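Side-chain contacts in putative NADH Oxidase (Clostridium acetobutylicum, PDB 3E10), which probably acts as an FMN-dependent oxidoreductase of the nitroreductase family and binds flavin mononucleotide: residues A64-T69 / V141-Y146; E44-E49 / E128-K133; I24-R29 / L101-Y106; E121-L126 / I136-V141. One frame throughout, in Å; residues are numbered along the deposited sequence. Where two conformers were deposited one is given.

In the fold
The four contacts illustrate how an antiparallel sheet is covered on both faces. Contacts 1 and 4 share strand 136-145, their centres about 16 Å apart; contact 4 lies between the ends of contact 1 in sequence, up to the V141 they share. Contact 2, about 9 Å from contact 4 between centres, has F130, just past the end of helix 120-129, packed on strand 43-48, the outermost of its own chain. Contact 3 joins helices 21-32 and 89-106 on the other face, with L27 and L101 touching V144 and I142; its centre is about 22 Å from that of contact 4. Contacts 2, 3 and 4 also reach the second subunit, which continues the sheet beyond strand 43-48.

Contact 1: A64-T69 / V141-Y146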
loop_
_atom_site.group_PDB
_atom_site.type_symbol
_atom_site.label_atom_id
_atom_site.label_comp_id
_atom_site.label_asym_id
_atom_site.label_seq_id
_atom_site.Cartn_x
_atom_site.Cartn_y
_atom_site.Cartn_z
ATOM N N ALA B 64 14.844 11.928 6.490
ATOM C CA ALA B 64 14.505 12.421 5.163
ATOM C C ALA B 64 15.715 12.959 4.398
ATOM O O ALA B 64 15.559 13.776 3.489
ATOM C CB ALA B 64 13.430 13.486 5.264
ATOM N N ASN B 65 16.906 12.501 4.768
ATOM C CA ASN B 65 18.110 13.015 4.140
ATOM C C ASN B 65 18.233 12.680 2.664
ATOM O O ASN B 65 19.000 13.324 1.932
ATOM C CB ASN B 65 19.354 12.593 4.924
ATOM C CG ASN B 65 19.487 13.348 6.231
ATOM O OD1 ASN B 65 19.006 14.486 6.362
ATOM N ND2 ASN B 65 20.144 12.731 7.207
ATOM N N SER B 66 17.470 11.694 2.194
ATOM C CA SER B 66 17.429 11.406 0.757
ATOM C C SER B 66 17.042 12.625 -0.074
ATOM O O SER B 66 17.412 12.733 -1.247
ATOM C CB SER B 66 16.476 10.254 0.465
ATOM O OG SER B 66 15.169 10.546 0.905
ATOM N N LEU B 67 16.279 13.530 0.517
ATOM C CA LEU B 67 15.812 14.688 -0.220
ATOM C C LEU B 67 16.967 15.623 -0.570
ATOM O O LEU B 67 16.854 16.437 -1.482
ATOM C CB LEU B 67 14.746 15.435 0.578
ATOM C CG LEU B 67 13.392 14.713 0.640
ATOM C CD1 LEU B 67 12.527 15.274 1.759
ATOM C CD2 LEU B 67 12.717 14.834 -0.737
ATOM N N LYS B 68 18.084 15.508 0.124
ATOM C CA LYS B 68 19.202 16.407 -0.153
ATOM C C LYS B 68 19.837 16.197 -1.521
ATOM O O LYS B 68 20.495 17.103 -2.042
ATOM C CB LYS B 68 20.263 16.309 0.941
ATOM C CG LYS B 68 19.729 16.736 2.310
ATOM C CD LYS B 68 20.813 16.728 3.351
ATOM C CE LYS B 68 20.289 17.156 4.706
ATOM N NZ LYS B 68 19.549 18.459 4.669
ATOM N N THR B 69 19.649 15.017 -2.099
ATOM C CA THR B 69 20.104 14.762 -3.480
ATOM C C THR B 69 18.988 14.525 -4.482
ATOM O O THR B 69 19.240 14.426 -5.689
ATOM C CB THR B 69 21.125 13.617 -3.559
ATOM O OG1 THR B 69 20.496 12.395 -3.158
ATOM C CG2 THR B 69 22.392 13.881 -2.669
ATOM N N VAL B 141 6.211 11.782 2.330
ATOM C CA VAL B 141 6.933 12.334 1.178
ATOM C C VAL B 141 7.649 11.179 0.511
ATOM O O VAL B 141 8.178 10.308 1.189
ATOM C CB VAL B 141 7.941 13.408 1.594
ATOM C CG1 VAL B 141 8.709 13.932 0.374
ATOM C CG2 VAL B 141 7.278 14.550 2.386
ATOM N N ILE B 142 7.650 11.167 -0.835
ATOM C CA ILE B 142 8.447 10.202 -1.602
ATOM C C ILE B 142 9.538 10.974 -2.356
ATOM O O ILE B 142 9.231 11.882 -3.125
ATOM C CB ILE B 142 7.572 9.370 -2.539
ATOM C CG1 ILE B 142 6.551 8.533 -1.726
ATOM C CG2 ILE B 142 8.443 8.409 -3.393
ATOM C CD1 ILE B 142 5.533 7.846 -2.512
ATOM N N SER B 143 10.792 10.662 -2.057
ATOM C CA SER B 143 11.894 11.252 -2.808
ATOM C C SER B 143 12.178 10.305 -3.971
ATOM O O SER B 143 12.083 9.084 -3.816
ATOM C CB SER B 143 13.134 11.480 -1.957
ATOM O OG SER B 143 13.556 10.305 -1.380
ATOM N N VAL B 144 12.483 10.868 -5.136
ATOM C CA VAL B 144 12.598 10.109 -6.372
ATOM C C VAL B 144 13.788 10.672 -7.174
ATOM O O VAL B 144 14.016 11.876 -7.217
ATOM C CB VAL B 144 11.326 10.247 -7.239
ATOM C CG1 VAL B 144 11.426 9.383 -8.491
ATOM C CG2 VAL B 144 10.062 9.864 -6.470
ATOM N N GLY B 145 14.520 9.787 -7.835
ATOM C CA GLY B 145 15.582 10.180 -8.756
ATOM C C GLY B 145 16.221 8.968 -9.404
ATOM O O GLY B 145 15.861 7.845 -9.119
ATOM N N TYR B 146 17.185 9.179 -10.282
ATOM C CA TYR B 146 17.957 8.076 -10.816
ATOM C C TYR B 146 18.958 7.622 -9.735
ATOM O O TYR B 146 19.632 8.442 -9.110
ATOM C CB TYR B 146 18.673 8.485 -12.125
ATOM C CG TYR B 146 17.682 8.541 -13.277
ATOM C CD1 TYR B 146 17.256 7.391 -13.903
ATOM C CD2 TYR B 146 17.062 9.723 -13.624
ATOM C CE1 TYR B 146 16.295 7.426 -14.895
ATOM C CE2 TYR B 146 16.106 9.772 -14.636
ATOM C CZ TYR B 146 15.725 8.615 -15.267
ATOM O OH TYR B 146 14.777 8.650 -16.278
#
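A buried packing contact with one hydroxyl pair at its heart joins S66 and L67, in the loop that leads into strand 72-79, to V141 and S143 on strand 136-145. S66 OG and S143 OG approach to 2.8 Å, a hydrogen bond in which either serine could be the donor. Both hydroxyls stand between their own backbone N and carbonyl carbon (chi1 59° for S66, 57° for S143), and in this setting each oxygen turns to the other segment. The stronger partner of S143 OG is Y14 OH, so two hydroxyls hold this buried oxygen.

Beside this polar pair lies an apolar one. L67 sends its CD2 branch alongside the strand, where it rests 3.6 Å from S143 CB. The same methyl is 4.3 Å from V141 CG1, a looser touch. V141 and S143 point to one face of the sheet, whereas I142 and V144 point to the other. The loop presents its two residues through turn-like bonds, the one from L67 N to A64 O measuring 3.1 Å. L114, I54 and L57 close round L67.

S66 also touches V112 and L114 of the FMN pocket, and its side chain is about 6 Å from the flavin and about 4 Å from that of R12. The loop and strand 136-145 thus pack close to the FMN site of this nitroreductase-family fold.

Contact 2: E44-E49 / E128-K133; sequences EFIVLE and EMFNLK
E166 of the second subunit packs on both I46 and L48, the two strand residues that face F130, and its OE2 accepts a hydrogen bond from the backbone N of E49. Between the strand and F130 themselves the contact is wholly apolar.

The principal partner of the phenyl ring is I46. Its CD1 methyl lies over one face, displaced from the ring centre, and comes within 3.6 Å of F130 CD1. Measured to the ring centroid the distance from I46 CD1 is 3.8 Å, and the approach is 19° off the ring normal, which makes this a CH-pi contact. With chi1 at -53°, CG1 of I46 lies anti to the carbonyl carbon, and an extended chi2 of 171° carries CD1 on to the ring, while the shorter branch, CG2, stays at 4.1 Å from F130 CE1. L48 adds a lighter touch, its CD1 being 4.2 Å from F130 CZ.

F130 stands where helix 120-129 ends in a Schellman motif, with N131 at positive phi; the bond from N131 N to E128 O is weak, at 3.3 Å.

L57 of helix 51-57 also packs against F130, and I54 of that helix against L48. Across the sheet I46 and L48 meet L77 and V75 of strand 72-79, while on the outer side F45, I46 and V47 pair in parallel with a strand of the second subunit, which extends the sheet past strand 43-48.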
loop_
_atom_site.group_PDB
_atom_site.type_symbol
_atom_site.label_atom_id
_atom_site.label_comp_id
_atom_site.label_asym_id
_atom_site.label_seq_id
_atom_site.Cartn_x
_atom_site.Cartn_y
_atom_site.Cartn_z
ATOM N N GLU B 44 -4.242 14.004 -2.580
ATOM C CA GLU B 44 -3.717 15.221 -3.229
ATOM C C GLU B 44 -2.207 15.102 -3.196
ATOM O O GLU B 44 -1.680 14.504 -2.285
ATOM C CB GLU B 44 -4.131 16.463 -2.405
ATOM C CG GLU B 44 -5.640 16.723 -2.348
ATOM C CD GLU B 44 -6.228 17.289 -3.622
ATOM O OE1 GLU B 44 -5.458 17.617 -4.579
ATOM O OE2 GLU B 44 -7.493 17.406 -3.691
ATOM N N PHE B 45 -1.530 15.673 -4.183
ATOM C CA PHE B 45 -0.093 15.526 -4.347
ATOM C C PHE B 45 0.546 16.891 -4.581
ATOM O O PHE B 45 0.106 17.632 -5.467
ATOM C CB PHE B 45 0.234 14.616 -5.555
ATOM C CG PHE B 45 -0.489 13.302 -5.536
ATOM C CD1 PHE B 45 -1.724 13.170 -6.119
ATOM C CD2 PHE B 45 0.035 12.207 -4.872
ATOM C CE1 PHE B 45 -2.426 11.966 -6.093
ATOM C CE2 PHE B 45 -0.656 11.013 -4.836
ATOM C CZ PHE B 45 -1.882 10.896 -5.448
ATOM N N ILE B 46 1.639 17.180 -3.881
ATOM C CA ILE B 46 2.473 18.341 -4.211
ATOM C C ILE B 46 3.763 17.789 -4.848
ATOM O O ILE B 46 4.458 16.960 -4.268
ATOM C CB ILE B 46 2.840 19.200 -3.000
ATOM C CG1 ILE B 46 1.613 19.616 -2.204
ATOM C CG2 ILE B 46 3.626 20.467 -3.461
ATOM C CD1 ILE B 46 1.933 20.308 -0.848
ATOM N N VAL B 47 4.044 18.252 -6.058
ATOM C CA VAL B 47 5.175 17.773 -6.809
ATOM C C VAL B 47 6.209 18.885 -6.787
ATOM O O VAL B 47 5.886 20.029 -7.183
ATOM C CB VAL B 47 4.773 17.462 -8.252
ATOM C CG1 VAL B 47 5.998 17.075 -9.075
ATOM C CG2 VAL B 47 3.665 16.366 -8.272
ATOM N N LEU B 48 7.412 18.577 -6.298
ATOM C CA LEU B 48 8.515 19.548 -6.238
ATOM C C LEU B 48 9.687 19.116 -7.107
ATOM O O LEU B 48 10.143 17.968 -7.054
ATOM C CB LEU B 48 9.027 19.712 -4.824
ATOM C CG LEU B 48 8.087 20.239 -3.738
ATOM C CD1 LEU B 48 7.182 19.101 -3.161
ATOM C CD2 LEU B 48 8.903 20.920 -2.653
ATOM N N GLU B 49 10.171 20.071 -7.903
ATOM C CA GLU B 49 11.436 19.962 -8.614
ATOM C C GLU B 49 12.401 21.102 -8.267
ATOM O O GLU B 49 13.546 21.097 -8.725
ATOM C CB GLU B 49 11.198 19.927 -10.126
ATOM C CG GLU B 49 10.482 18.678 -10.602
ATOM C CD GLU B 49 10.513 18.551 -12.127
ATOM O OE1 GLU B 49 11.566 18.104 -12.676
ATOM O OE2 GLU B 49 9.492 18.928 -12.772
ATOM N N GLU B 128 3.163 23.264 8.218
ATOM C CA GLU B 128 3.752 24.612 8.307
ATOM C C GLU B 128 4.494 24.992 7.023
ATOM O O GLU B 128 4.359 26.104 6.507
ATOM C CB GLU B 128 4.692 24.645 9.524
ATOM C CG GLU B 128 3.897 24.794 10.844
ATOM C CD GLU B 128 4.705 24.643 12.149
ATOM O OE1 GLU B 128 5.947 24.630 12.111
ATOM O OE2 GLU B 128 4.056 24.511 13.212
HETATM N N MSE B 129 5.240 24.038 6.472
HETATM C CA MSE B 129 6.030 24.302 5.275
HETATM C C MSE B 129 5.168 24.688 4.079
HETATM O O MSE B 129 5.542 25.538 3.287
HETATM C CB MSE B 129 6.896 23.084 4.946
HETATM C CG MSE B 129 8.071 22.940 5.888
HETATM SE SE MSE B 129 8.903 21.183 5.665
HETATM C CE MSE B 129 10.646 21.513 6.239
ATOM N N PHE B 130 4.017 24.038 3.944
ATOM C CA PHE B 130 3.112 24.292 2.849
ATOM C C PHE B 130 1.863 25.114 3.229
ATOM O O PHE B 130 0.989 25.319 2.390
ATOM C CB PHE B 130 2.702 22.936 2.245
ATOM C CG PHE B 130 3.859 22.204 1.606
ATOM C CD1 PHE B 130 4.367 22.632 0.391
ATOM C CD2 PHE B 130 4.455 21.121 2.252
ATOM C CE1 PHE B 130 5.447 21.995 -0.175
ATOM C CE2 PHE B 130 5.539 20.466 1.677
ATOM C CZ PHE B 130 6.020 20.887 0.468
ATOM N N ASN B 131 1.839 25.632 4.461
ATOM C CA ASN B 131 0.702 26.353 5.025
ATOM C C ASN B 131 -0.627 25.698 4.689
ATOM O O ASN B 131 -1.502 26.303 4.107
ATOM C CB ASN B 131 0.704 27.817 4.610
ATOM C CG ASN B 131 -0.293 28.616 5.392
ATOM O OD1 ASN B 131 -0.461 28.378 6.591
ATOM N ND2 ASN B 131 -1.029 29.513 4.704
ATOM N N LEU B 132 -0.747 24.427 5.039
ATOM C CA LEU B 132 -1.910 23.675 4.618
ATOM C C LEU B 132 -3.163 24.064 5.386
ATOM O O LEU B 132 -3.114 24.313 6.582
ATOM C CB LEU B 132 -1.670 22.160 4.820
ATOM C CG LEU B 132 -0.497 21.583 4.030
ATOM C CD1 LEU B 132 -0.310 20.116 4.387
ATOM C CD2 LEU B 132 -0.723 21.799 2.520
ATOM N N LYS B 133 -4.284 24.073 4.686
ATOM C CA LYS B 133 -5.615 24.115 5.294
ATOM C C LYS B 133 -5.802 22.965 6.277
ATOM O O LYS B 133 -5.263 21.876 6.077
ATOM C CB LYS B 133 -6.681 23.953 4.222
ATOM C CG LYS B 133 -6.989 25.170 3.391
ATOM C CD LYS B 133 -8.005 24.854 2.288
ATOM C CE LYS B 133 -7.390 24.111 1.095
ATOM N NZ LYS B 133 -6.293 24.771 0.412
#

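Contact 3: I24-R29 / L101-Y106; sequences IEKLLR and LLEAAY
L27 and K26 meet A104 and E103 where helices 21-32 and 89-106 pack as a roughly antiparallel helix pair. The axes of the two short segments approach to 8.9 Å, their directions 146° apart.

Apolar packing rests on one methyl. L27 CD2 settles against the backbone of the other helix, 3.5 Å from A104 N. It also meets A104 CB at 3.9 Å and lies 4.0 Å from E103 CG. L27 also packs on L72 and I74 of strand 72-79.

An ionic pair lies within helix 21-32: R29 grips E25 OE2 with both NE and NH2, while F158 of the second subunit makes a cation-pi contact with R29.

The polar part between the helices is mediated by water. In E103 the chain leaves with CG anti to the backbone N (chi1 -176°) and then bends at chi2, 71°, bringing the carboxylate over the K26 turn, where OE2 packs 3.6 Å from K26 CB. One water donates to K26 O at 2.8 Å and, weakly, to E103 OE2. The other takes a weak bond from K26 NZ, doubtful because that lysine has two conformers, and donates to E103 OE2 at 2.6 Å.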
loop_
_atom_site.group_PDB
_atom_site.type_symbol
_atom_site.label_atom_id
_atom_site.label_comp_id
_atom_site.label_asym_id
_atom_site.label_seq_id
_atom_site.Cartn_x
_atom_site.Cartn_y
_atom_site.Cartn_z
ATOM N N ILE B 24 7.251 11.657 -14.395
ATOM C CA ILE B 24 6.534 12.269 -13.276
ATOM C C ILE B 24 5.042 11.981 -13.424
ATOM O O ILE B 24 4.387 11.583 -12.465
ATOM C CB ILE B 24 6.775 13.780 -13.151
ATOM C CG1 ILE B 24 8.272 14.056 -12.990
ATOM C CG2 ILE B 24 5.987 14.351 -11.960
ATOM C CD1 ILE B 24 8.651 15.533 -12.889
ATOM N N GLU B 25 4.507 12.212 -14.618
ATOM C CA GLU B 25 3.085 11.980 -14.840
ATOM C C GLU B 25 2.695 10.523 -14.585
ATOM O O GLU B 25 1.646 10.233 -13.998
ATOM C CB GLU B 25 2.671 12.387 -16.258
ATOM C CG GLU B 25 1.160 12.269 -16.469
ATOM C CD GLU B 25 0.673 12.831 -17.769
ATOM O OE1 GLU B 25 0.945 14.015 -18.054
ATOM O OE2 GLU B 25 0.008 12.070 -18.485
ATOM N N LYS B 26 3.508 9.597 -15.069
ATOM C CA LYS B 26 3.257 8.183 -14.851
ATOM C C LYS B 26 3.239 7.812 -13.364
ATOM O O LYS B 26 2.443 6.979 -12.948
ATOM C CB LYS B 26 4.283 7.341 -15.613
ATOM C CG LYS B 26 4.073 7.425 -17.123
ATOM C CD LYS B 26 5.284 7.051 -17.917
ATOM C CE LYS B 26 4.916 6.958 -19.381
ATOM N NZ LYS B 26 4.005 5.791 -19.618
ATOM N N LEU B 27 4.135 8.404 -12.575
ATOM C CA LEU B 27 4.110 8.135 -11.125
ATOM C C LEU B 27 2.776 8.552 -10.498
ATOM O O LEU B 27 2.224 7.848 -9.643
ATOM C CB LEU B 27 5.257 8.858 -10.435
ATOM C CG LEU B 27 6.683 8.401 -10.784
ATOM C CD1 LEU B 27 7.730 9.361 -10.173
ATOM C CD2 LEU B 27 6.937 6.957 -10.422
ATOM N N LEU B 28 2.273 9.712 -10.909
ATOM C CA LEU B 28 1.043 10.249 -10.371
ATOM C C LEU B 28 -0.165 9.466 -10.860
ATOM O O LEU B 28 -1.105 9.246 -10.101
ATOM C CB LEU B 28 0.919 11.735 -10.723
ATOM C CG LEU B 28 1.954 12.592 -9.992
ATOM C CD1 LEU B 28 2.070 13.973 -10.703
ATOM C CD2 LEU B 28 1.650 12.705 -8.527
ATOM N N ARG B 29 -0.130 9.037 -12.126
ATOM C CA ARG B 29 -1.148 8.154 -12.629
ATOM C C ARG B 29 -1.187 6.850 -11.828
ATOM O O ARG B 29 -2.268 6.347 -11.498
ATOM C CB ARG B 29 -0.930 7.872 -14.133
ATOM C CG ARG B 29 -1.327 9.046 -15.009
ATOM C CD ARG B 29 -1.116 8.717 -16.498
ATOM N NE ARG B 29 -1.456 9.867 -17.351
ATOM C CZ ARG B 29 -2.688 10.219 -17.701
ATOM N NH1 ARG B 29 -3.758 9.496 -17.314
ATOM N NH2 ARG B 29 -2.867 11.286 -18.460
ATOM N N LEU B 101 5.943 3.737 -5.649
ATOM C CA LEU B 101 7.237 3.100 -5.524
ATOM C C LEU B 101 7.409 2.038 -6.601
ATOM O O LEU B 101 8.507 1.884 -7.146
ATOM C CB LEU B 101 7.382 2.471 -4.148
ATOM C CG LEU B 101 7.342 3.403 -2.940
ATOM C CD1 LEU B 101 7.461 2.560 -1.676
ATOM C CD2 LEU B 101 8.424 4.530 -2.996
ATOM N N LEU B 102 6.376 1.237 -6.843
ATOM C CA LEU B 102 6.486 0.205 -7.867
ATOM C C LEU B 102 6.638 0.783 -9.268
ATOM O O LEU B 102 7.447 0.298 -10.060
ATOM C CB LEU B 102 5.299 -0.743 -7.781
ATOM C CG LEU B 102 5.219 -1.590 -6.506
ATOM C CD1 LEU B 102 3.854 -2.257 -6.425
ATOM C CD2 LEU B 102 6.367 -2.626 -6.418
ATOM N N GLU B 103 5.858 1.815 -9.568
ATOM C CA GLU B 103 5.969 2.477 -10.860
ATOM C C GLU B 103 7.367 3.088 -11.023
ATOM O O GLU B 103 7.958 3.029 -12.104
ATOM C CB GLU B 103 4.890 3.515 -11.043
ATOM C CG GLU B 103 4.862 4.220 -12.413
ATOM C CD GLU B 103 4.387 3.350 -13.569
ATOM O OE1 GLU B 103 3.854 2.245 -13.342
ATOM O OE2 GLU B 103 4.515 3.827 -14.717
ATOM N N ALA B 104 7.909 3.657 -9.939
ATOM C CA ALA B 104 9.266 4.197 -10.018
ATOM C C ALA B 104 10.254 3.131 -10.452
ATOM O O ALA B 104 11.053 3.351 -11.388
ATOM C CB ALA B 104 9.670 4.832 -8.685
ATOM N N ALA B 105 10.208 1.968 -9.795
ATOM C CA ALA B 105 11.109 0.865 -10.142
ATOM C C ALA B 105 10.898 0.449 -11.606
ATOM O O ALA B 105 11.883 0.207 -12.345
ATOM C CB ALA B 105 10.940 -0.292 -9.179
ATOM N N TYR B 106 9.633 0.385 -12.039
ATOM C CA TYR B 106 9.304 0.056 -13.435
ATOM C C TYR B 106 9.979 1.010 -14.433
ATOM O O TYR B 106 10.432 0.580 -15.504
ATOM C CB TYR B 106 7.791 0.017 -13.592
ATOM C CG TYR B 106 7.332 -0.135 -15.015
ATOM C CD1 TYR B 106 7.444 -1.340 -15.664
ATOM C CD2 TYR B 106 6.808 0.945 -15.707
ATOM C CE1 TYR B 106 7.034 -1.466 -17.011
ATOM C CE2 TYR B 106 6.385 0.830 -16.997
ATOM C CZ TYR B 106 6.496 -0.359 -17.640
ATOM O OH TYR B 106 6.084 -0.421 -18.966
HETATM O O HOH W 1 4.290 3.368 -17.225
HETATM O O HOH W 2 1.464 5.054 -14.788
#

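Contact 4: E121-L126 / I136-V141; sequences ERVKNL and IKPFCV. With EDO (1,2-ethanediol), chain P; EDO (1,2-ethanediol), chain N.
P138 fits against V123 and L126 where helix 120-129 lies across the face of the sheet, over the strand 136-145 that follows it in the chain. The two short segments have axes 8.1 Å apart and directions differing by 120°.

In the first shell V123 and L126, three residues apart on one helix face, both touch the proline ring. V123 CG1 reaches P138 CD at 4.0 Å, the two side chains running nearly at right angles, and the backbone oxygen V123 O sits 3.7 Å from P138 CG. L126 runs antiparallel alongside the ring, its CD1 3.8 Å from P138 CB. The other branch of the same leucine serves the next strand residue on this face: L126 CD2 meets V141 CG2 at 4.0 Å. With chi1 -67°, CG of L126 is anti to its carbonyl carbon; CD1 lies mainly on P138 and CD2 on V141.

Further out, F139 and C140 both face L76 in a classic beta bulge, and the extra residue of the bulge lets P138 and V141, three apart, face the helix together. L57 of helix 51-57 packs on L126 and V141 alike. One turn before L126, R122 runs extended from CG to NE and touches FMN, and its NH1 also donates to G115 O.

Two ethanediols, probably from the crystallisation liquor, lie at the edge of the R122 guanidinium. The one in chain P takes R122 NE on its O1 at 3.1 Å; the one in chain N is held by two nitrogens, R122 NH1 to O1 at 2.8 Å and R122 NH2 to O2 at 3.0 Å.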
loop_
_atom_site.group_PDB
_atom_site.type_symbol
_atom_site.label_atom_id
_atom_site.label_comp_id
_atom_site.label_asym_id
_atom_site.label_seq_id
_atom_site.Cartn_x
_atom_site.Cartn_y
_atom_site.Cartn_z
ATOM N N GLU B 121 5.281 15.636 15.082
ATOM C CA GLU B 121 6.286 16.627 14.675
ATOM C C GLU B 121 6.427 16.688 13.145
ATOM O O GLU B 121 6.594 17.756 12.549
ATOM C CB GLU B 121 7.639 16.332 15.327
ATOM C CG GLU B 121 8.693 17.363 15.029
ATOM N N ARG B 122 6.376 15.522 12.511
ATOM C CA ARG B 122 6.553 15.476 11.057
ATOM C C ARG B 122 5.351 16.070 10.328
ATOM O O ARG B 122 5.491 16.837 9.358
ATOM C CB ARG B 122 6.775 14.033 10.631
ATOM C CG ARG B 122 8.027 13.470 11.196
ATOM C CD ARG B 122 8.309 12.098 10.661
ATOM N NE ARG B 122 9.337 11.376 11.399
ATOM C CZ ARG B 122 9.687 10.129 11.131
ATOM N NH1 ARG B 122 9.128 9.475 10.136
ATOM N NH2 ARG B 122 10.594 9.535 11.891
ATOM N N VAL B 123 4.164 15.696 10.790
ATOM C CA VAL B 123 2.945 16.228 10.199
ATOM C C VAL B 123 2.890 17.761 10.399
ATOM O O VAL B 123 2.514 18.503 9.509
ATOM C CB VAL B 123 1.722 15.523 10.828
ATOM C CG1 VAL B 123 0.438 16.240 10.555
ATOM C CG2 VAL B 123 1.682 14.091 10.283
ATOM N N LYS B 124 3.258 18.211 11.599
ATOM C CA LYS B 124 3.257 19.636 11.919
ATOM C C LYS B 124 4.232 20.366 10.976
ATOM O O LYS B 124 3.898 21.421 10.410
ATOM C CB LYS B 124 3.644 19.799 13.388
ATOM C CG LYS B 124 3.816 21.277 13.848
ATOM C CD LYS B 124 4.059 21.271 15.349
ATOM C CE LYS B 124 4.079 22.666 16.000
ATOM N NZ LYS B 124 5.087 23.552 15.383
ATOM N N ASN B 125 5.425 19.805 10.811
ATOM C CA ASN B 125 6.412 20.446 9.923
ATOM C C ASN B 125 5.919 20.573 8.481
ATOM O O ASN B 125 6.073 21.608 7.858
ATOM C CB ASN B 125 7.727 19.692 9.924
ATOM C CG ASN B 125 8.507 19.838 11.213
ATOM O OD1 ASN B 125 8.290 20.794 11.975
ATOM N ND2 ASN B 125 9.413 18.919 11.462
ATOM N N LEU B 126 5.232 19.544 7.976
ATOM C CA LEU B 126 4.724 19.601 6.594
ATOM C C LEU B 126 3.555 20.577 6.458
ATOM O O LEU B 126 3.471 21.309 5.483
ATOM C CB LEU B 126 4.339 18.182 6.100
ATOM C CG LEU B 126 5.497 17.204 5.912
ATOM C CD1 LEU B 126 5.004 15.795 5.670
ATOM C CD2 LEU B 126 6.421 17.667 4.814
ATOM N N ILE B 136 -6.415 19.415 5.015
ATOM C CA ILE B 136 -5.440 18.756 4.150
ATOM C C ILE B 136 -4.356 18.155 5.034
ATOM O O ILE B 136 -3.595 18.871 5.689
ATOM C CB ILE B 136 -4.878 19.717 3.126
ATOM C CG1 ILE B 136 -6.011 20.339 2.251
ATOM C CG2 ILE B 136 -3.863 19.026 2.241
ATOM C CD1 ILE B 136 -6.904 19.370 1.516
ATOM N N LYS B 137 -4.355 16.829 5.112
ATOM C CA LYS B 137 -3.535 16.100 6.058
ATOM C C LYS B 137 -2.314 15.508 5.398
ATOM O O LYS B 137 -2.444 14.708 4.454
ATOM C CB LYS B 137 -4.350 14.942 6.630
ATOM C CG LYS B 137 -5.626 15.465 7.315
ATOM C CD LYS B 137 -6.408 14.347 8.009
ATOM C CE LYS B 137 -5.688 13.759 9.223
ATOM N NZ LYS B 137 -5.610 14.717 10.379
ATOM N N PRO B 138 -1.127 15.888 5.883
ATOM C CA PRO B 138 0.078 15.256 5.353
ATOM C C PRO B 138 0.134 13.763 5.628
ATOM O O PRO B 138 -0.221 13.316 6.711
ATOM C CB PRO B 138 1.202 15.952 6.096
ATOM C CG PRO B 138 0.614 17.222 6.629
ATOM C CD PRO B 138 -0.804 16.956 6.853
ATOM N N PHE B 139 0.554 13.004 4.623
ATOM C CA PHE B 139 0.697 11.560 4.757
ATOM C C PHE B 139 2.162 11.098 4.741
ATOM O O PHE B 139 2.648 10.477 5.686
ATOM C CB PHE B 139 -0.113 10.802 3.705
ATOM C CG PHE B 139 0.067 9.309 3.818
ATOM C CD1 PHE B 139 -0.473 8.616 4.879
ATOM C CD2 PHE B 139 0.867 8.605 2.926
ATOM C CE1 PHE B 139 -0.293 7.253 5.005
ATOM C CE2 PHE B 139 1.069 7.227 3.073
ATOM C CZ PHE B 139 0.498 6.558 4.093
ATOM N N CYS B 140 2.875 11.414 3.664
ATOM C CA CYS B 140 4.271 11.039 3.540
ATOM C C CYS B 140 4.902 11.893 2.454
ATOM O O CYS B 140 4.203 12.629 1.742
ATOM C CB CYS B 140 4.446 9.544 3.223
ATOM S SG CYS B 140 4.133 9.061 1.505
ATOM N N VAL B 141 6.211 11.782 2.330
ATOM C CA VAL B 141 6.933 12.334 1.178
ATOM C C VAL B 141 7.649 11.179 0.511
ATOM O O VAL B 141 8.178 10.308 1.189
ATOM C CB VAL B 141 7.941 13.408 1.594
ATOM C CG1 VAL B 141 8.709 13.932 0.374
ATOM C CG2 VAL B 141 7.278 14.550 2.386
HETATM C C1 EDO P . 11.083 13.477 14.043
HETATM O O1 EDO P . 9.747 13.031 14.021
HETATM C C2 EDO P . 11.629 13.132 12.684
HETATM O O2 EDO P . 12.584 12.086 12.833
HETATM C C1 EDO N . 9.687 5.755 9.987
HETATM O O1 EDO N . 9.303 6.879 9.177
HETATM C C2 EDO N . 10.805 6.018 10.978
HETATM O O2 EDO N . 11.662 7.053 10.532
#